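Local atomic coordinates of uncharacterized protein (Bacteroides ovatus, PDB entry 4IRT), a protein that is of unknown function but carries a BNR repeat-like domain of the beta-propeller clan and is a putative neuraminidase. Residues Thr190-Trp195 / Met256-Gly261. Sequence-based numbering, arbitrary orientation.
Sequences TIHLSW and MSADAG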
loop_
_atom_site.group_PDB
_atom_site.type_symbol
_atom_site.label_atom_id
_atom_site.label_comp_id
_atom_site.label_asym_id
_atom_site.label_seq_id
_atom_site.Cartn_x
_atom_site.Cartn_y
_atom_site.Cartn_z
ATOM N N THR A 190 -5.394 -1.512 -16.138
ATOM C CA THR A 190 -4.068 -0.912 -16.319
ATOM C C THR A 190 -3.278 -0.944 -14.998
ATOM O O THR A 190 -3.793 -0.582 -13.920
ATOM C CB THR A 190 -4.196 0.535 -16.838
ATOM O OG1 THR A 190 -4.888 0.515 -18.093
ATOM C CG2 THR A 190 -2.842 1.217 -17.011
ATOM N N ILE A 191 -2.013 -1.318 -15.087
ATOM C CA ILE A 191 -1.135 -1.318 -13.919
ATOM C C ILE A 191 -0.420 0.018 -13.881
ATOM O O ILE A 191 0.313 0.358 -14.829
ATOM C CB ILE A 191 -0.066 -2.428 -13.993
ATOM C CG1 ILE A 191 -0.705 -3.811 -14.177
ATOM C CG2 ILE A 191 0.829 -2.374 -12.766
ATOM C CD1 ILE A 191 0.290 -4.882 -14.572
ATOM N N HIS A 192 -0.603 0.747 -12.779
ATOM C CA HIS A 192 0.089 1.993 -12.552
ATOM C C HIS A 192 1.240 1.774 -11.599
ATOM O O HIS A 192 1.125 0.997 -10.665
ATOM C CB HIS A 192 -0.872 3.043 -11.961
ATOM C CG HIS A 192 -2.036 3.351 -12.846
ATOM N ND1 HIS A 192 -2.033 4.411 -13.715
ATOM C CD2 HIS A 192 -3.222 2.718 -13.029
ATOM C CE1 HIS A 192 -3.164 4.428 -14.400
ATOM N NE2 HIS A 192 -3.913 3.419 -13.989
ATOM N N LEU A 193 2.328 2.501 -11.813
ATOM C CA LEU A 193 3.526 2.406 -10.974
ATOM C C LEU A 193 4.137 3.776 -10.769
ATOM O O LEU A 193 4.388 4.495 -11.734
ATOM C CB LEU A 193 4.551 1.514 -11.692
ATOM C CG LEU A 193 5.987 1.461 -11.168
ATOM C CD1 LEU A 193 6.068 0.821 -9.808
ATOM C CD2 LEU A 193 6.839 0.685 -12.158
ATOM N N SER A 194 4.398 4.136 -9.518
ATOM C CA SER A 194 5.162 5.360 -9.193
ATOM C C SER A 194 6.200 5.045 -8.121
ATOM O O SER A 194 6.092 4.029 -7.383
ATOM C CB SER A 194 4.257 6.501 -8.744
ATOM O OG SER A 194 3.450 6.124 -7.656
ATOM N N TRP A 195 7.213 5.910 -8.029
ATOM C CA TRP A 195 8.321 5.691 -7.110
ATOM C C TRP A 195 9.101 6.950 -6.850
ATOM O O TRP A 195 8.980 7.904 -7.595
ATOM C CB TRP A 195 9.260 4.592 -7.626
ATOM C CG TRP A 195 10.066 4.890 -8.832
ATOM C CD1 TRP A 195 11.399 5.305 -8.853
ATOM C CD2 TRP A 195 9.682 4.722 -10.207
ATOM N NE1 TRP A 195 11.831 5.419 -10.149
ATOM C CE2 TRP A 195 10.810 5.067 -11.001
ATOM C CE3 TRP A 195 8.488 4.367 -10.850
ATOM C CZ2 TRP A 195 10.766 5.082 -12.397
ATOM C CZ3 TRP A 195 8.450 4.353 -12.272
ATOM C CH2 TRP A 195 9.582 4.702 -13.015
HETATM N N MSE A 256 -0.844 4.890 -4.136
HETATM C CA MSE A 256 -1.427 5.561 -5.304
HETATM C C MSE A 256 -2.746 4.937 -5.707
HETATM O O MSE A 256 -3.122 3.836 -5.278
HETATM C CB MSE A 256 -0.413 5.569 -6.463
HETATM C CG MSE A 256 -0.233 4.217 -7.078
HETATM SE SE MSE A 256 0.911 4.365 -8.679
HETATM C CE MSE A 256 0.069 5.801 -9.650
ATOM N N SER A 257 -3.480 5.674 -6.520
ATOM C CA SER A 257 -4.759 5.215 -7.009
ATOM C C SER A 257 -4.962 5.740 -8.436
ATOM O O SER A 257 -4.070 6.340 -9.034
ATOM C CB SER A 257 -5.889 5.685 -6.090
ATOM O OG SER A 257 -7.060 4.882 -6.205
ATOM N N ALA A 258 -6.150 5.482 -8.960
ATOM C CA ALA A 258 -6.554 5.965 -10.249
ATOM C C ALA A 258 -8.070 6.132 -10.260
ATOM O O ALA A 258 -8.795 5.484 -9.494
ATOM C CB ALA A 258 -6.140 4.991 -11.325
ATOM N N ASP A 259 -8.554 7.028 -11.121
ATOM C CA ASP A 259 -9.975 7.121 -11.327
ATOM C C ASP A 259 -10.414 6.087 -12.373
ATOM O O ASP A 259 -9.599 5.348 -12.950
ATOM C CB ASP A 259 -10.400 8.574 -11.670
ATOM C CG ASP A 259 -9.770 9.095 -12.959
ATOM O OD1 ASP A 259 -9.408 8.264 -13.829
ATOM O OD2 ASP A 259 -9.651 10.345 -13.089
ATOM N N ALA A 260 -11.727 6.026 -12.596
ATOM C CA ALA A 260 -12.322 5.066 -13.530
ATOM C C ALA A 260 -11.778 5.232 -14.954
ATOM O O ALA A 260 -11.655 4.247 -15.690
ATOM C CB ALA A 260 -13.838 5.224 -13.547
ATOM N N GLY A 261 -11.482 6.474 -15.323
ATOM C CA GLY A 261 -10.906 6.823 -16.625
ATOM C C GLY A 261 -9.442 6.450 -16.786
ATOM O O GLY A 261 -8.903 6.535 -17.873
#
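Met256, a selenomethionine, reaches across to the backbone of strand 191-195 between the side chains of Ser194 and His192. Its chain runs out extended to SE before bending at chi3 (-50°), which turns CE toward His192. SE of Met256 thus lies 3.3 Å from OG of Ser194 and 3.6 Å from the backbone N of Ser194, while CE of Met256 packs 3.7 Å from CB of His192. Farther along, Ala258 places its methyl group over a face of the imidazole: CB of Ala258 is 4.2 Å from the centroid of the His192 ring, 28° off the normal, a CH-pi contact displaced toward NE2. CG2 of Thr190 lies over the opposite face, offset toward the rim, so the imidazole is sandwiched between the two methyl groups.

Both ring nitrogens of His192 are hydrogen-bonded, ND1 to OH of Tyr211 and NE2 to OD2 of Asp186, which restrains the rotation of the ring above Ala258. OG of Ser194 is likewise held by NE2 of Gln182. The two strands run roughly antiparallel, at 146°, but their axes are 8.1 Å apart at closest approach, too far for backbone pairing, and they meet through side chains. The contact therefore joins neighbouring four-stranded antiparallel sheets, consistent with adjacent propeller blades: strand 191-198 is flanked by 178-185 and 206-214, and outermost strand 255-258 pairs with 264-271, whose Pro264 and Ile266 extend the buried interface.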